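Local coordinates for isochorismatase family protein (Enterococcus faecalis, PDB 2A67), which is of unknown function but belongs to the isochorismatase family and is probably a hydrolase, at residues 3-8 / 103-108. Residues are numbered along the deposited sequence; the frame is centred on the assembly and turned at random.
Sequences KNRALL and TLEIAG
The guanidinium of Arg5 meets the carboxylate of Glu105 at its edge: OE1 lies close to the guanidinium plane, 2.9 Å from NH2, and the N-H points almost straight at it (164°). NH2 reaches Glu105 OE1 from above the carboxylate plane, and the two flat groups are turned 63° apart. This buried salt bridge illustrates how a pair of charges can be housed on one face of a central sheet. Both chains start with CG anti to the backbone N (chi1 -177° in Glu105) and run extended, reaching the same point from neighbouring strands two residues out of step. Around them a polar cluster closes: Tyr40 OH bonds both Arg5 NE and Glu105 OE1, while OE2 is taken by Arg36 and Thr132. With two cationic partners nearby, the glutamate is probably kept ionised. Aliphatic atoms flank the pair on the same face, Leu7 CD1 lying 3.8 Å from Glu105 CD and Thr103 CG2 3.9 Å from Arg5 CG. Beneath it the backbones form a regular parallel ladder, in which Ala6 N donates to Thr103 O, Glu105 N to Ala6 O (2.8 Å), Leu8 N to Glu105 O and Ala107 N to Leu8 O. At its start, Asn4 O accepts from Thr103 N and from a water that also sits against Thr103 OG1. On the other face the contacts between the two strands are apolar: Ala6 CB touches Leu104 CD2, and Leu8 CD2 lies 4.2 Å from Ile106 CG1, the two side chains pointing the same way. Strands 5-10 and 103-109 are thus adjacent central strands of a parallel sheet ordered 3-2-1-4-5-6, the Rossmann-like alpha/beta arrangement of the isochorismatase fold, with helix 26-42 packed over the salt-bridged face.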
loop_
_atom_site.group_PDB
_atom_site.type_symbol
_atom_site.label_atom_id
_atom_site.label_comp_id
_atom_site.label_asym_id
_atom_site.label_seq_id
_atom_site.Cartn_x
_atom_site.Cartn_y
_atom_site.Cartn_z
ATOM N N LYS D 3 14.561 15.936 14.937
ATOM C CA LYS D 3 13.583 17.024 14.935
ATOM C C LYS D 3 12.509 16.794 13.859
ATOM O O LYS D 3 12.789 16.173 12.841
ATOM C CB LYS D 3 14.279 18.384 14.739
ATOM C CG LYS D 3 14.388 19.183 16.092
ATOM C CD LYS D 3 15.535 20.240 16.093
ATOM C CE LYS D 3 15.781 20.814 17.515
ATOM N NZ LYS D 3 16.480 22.157 17.453
ATOM N N ASN D 4 11.302 17.311 14.099
ATOM C CA ASN D 4 10.144 17.146 13.185
ATOM C C ASN D 4 9.927 15.679 12.872
ATOM O O ASN D 4 9.705 15.287 11.733
ATOM C CB ASN D 4 10.361 17.984 11.904
ATOM C CG ASN D 4 10.692 19.465 12.209
ATOM O OD1 ASN D 4 11.800 19.928 11.973
ATOM N ND2 ASN D 4 9.726 20.193 12.728
ATOM N N ARG D 5 10.020 14.866 13.897
ATOM C CA ARG D 5 10.056 13.400 13.732
ATOM C C ARG D 5 9.191 12.765 14.802
ATOM O O ARG D 5 9.306 13.157 15.978
ATOM C CB ARG D 5 11.519 12.870 13.847
ATOM C CG ARG D 5 11.650 11.337 13.567
ATOM C CD ARG D 5 13.165 11.014 13.491
ATOM N NE ARG D 5 13.457 9.611 13.808
ATOM C CZ ARG D 5 14.619 9.002 13.586
ATOM N NH1 ARG D 5 15.626 9.666 12.996
ATOM N NH2 ARG D 5 14.762 7.722 13.932
ATOM N N ALA D 6 8.306 11.809 14.396
ATOM C CA ALA D 6 7.452 11.085 15.308
ATOM C C ALA D 6 7.643 9.598 15.131
ATOM O O ALA D 6 7.980 9.121 14.038
ATOM C CB ALA D 6 5.941 11.417 15.052
ATOM N N LEU D 7 7.411 8.884 16.217
ATOM C CA LEU D 7 7.322 7.451 16.227
ATOM C C LEU D 7 5.810 7.081 16.122
ATOM O O LEU D 7 4.996 7.486 16.971
ATOM C CB LEU D 7 7.862 6.938 17.541
ATOM C CG LEU D 7 8.068 5.436 17.751
ATOM C CD1 LEU D 7 9.085 4.850 16.721
ATOM C CD2 LEU D 7 8.551 5.190 19.175
ATOM N N LEU D 8 5.463 6.322 15.078
ATOM C CA LEU D 8 4.101 5.984 14.804
ATOM C C LEU D 8 3.916 4.472 15.022
ATOM O O LEU D 8 4.462 3.658 14.251
ATOM C CB LEU D 8 3.725 6.420 13.379
ATOM C CG LEU D 8 2.242 6.183 12.951
ATOM C CD1 LEU D 8 1.335 7.087 13.820
ATOM C CD2 LEU D 8 2.105 6.512 11.460
ATOM N N THR D 103 8.633 13.548 9.443
ATOM C CA THR D 103 9.347 12.266 9.382
ATOM C C THR D 103 8.657 11.333 10.312
ATOM O O THR D 103 8.399 11.706 11.457
ATOM C CB THR D 103 10.889 12.430 9.773
ATOM O OG1 THR D 103 11.488 13.277 8.813
ATOM C CG2 THR D 103 11.617 11.168 9.630
ATOM N N LEU D 104 8.368 10.118 9.825
ATOM C CA LEU D 104 7.624 9.144 10.617
ATOM C C LEU D 104 8.476 7.918 10.689
ATOM O O LEU D 104 8.857 7.379 9.655
ATOM C CB LEU D 104 6.315 8.728 9.855
ATOM C CG LEU D 104 5.315 9.866 9.678
ATOM C CD1 LEU D 104 4.121 9.412 8.800
ATOM C CD2 LEU D 104 4.869 10.341 11.108
ATOM N N GLU D 105 8.734 7.456 11.902
ATOM C CA GLU D 105 9.328 6.129 12.129
ATOM C C GLU D 105 8.189 5.166 12.492
ATOM O O GLU D 105 7.563 5.304 13.532
ATOM C CB GLU D 105 10.363 6.139 13.277
ATOM C CG GLU D 105 11.043 4.774 13.461
ATOM C CD GLU D 105 12.146 4.786 14.533
ATOM O OE1 GLU D 105 12.701 5.883 14.857
ATOM O OE2 GLU D 105 12.471 3.679 15.006
ATOM N N ILE D 106 7.978 4.154 11.667
ATOM C CA ILE D 106 6.771 3.325 11.758
ATOM C C ILE D 106 7.035 1.917 12.272
ATOM O O ILE D 106 7.999 1.254 11.882
ATOM C CB ILE D 106 6.073 3.294 10.364
ATOM C CG1 ILE D 106 5.607 4.718 10.002
ATOM C CG2 ILE D 106 4.812 2.332 10.360
ATOM C CD1 ILE D 106 5.339 4.999 8.524
ATOM N N ALA D 107 6.138 1.427 13.124
ATOM C CA ALA D 107 6.188 0.050 13.622
ATOM C C ALA D 107 4.725 -0.383 13.846
ATOM O O ALA D 107 3.831 0.476 13.934
ATOM C CB ALA D 107 6.994 -0.007 14.953
ATOM N N GLY D 108 4.483 -1.687 13.833
ATOM C CA GLY D 108 3.185 -2.203 14.347
ATOM C C GLY D 108 2.815 -3.504 13.721
ATOM O O GLY D 108 3.667 -4.216 13.204
HETATM O O HOH W 1 11.998 15.558 9.678
#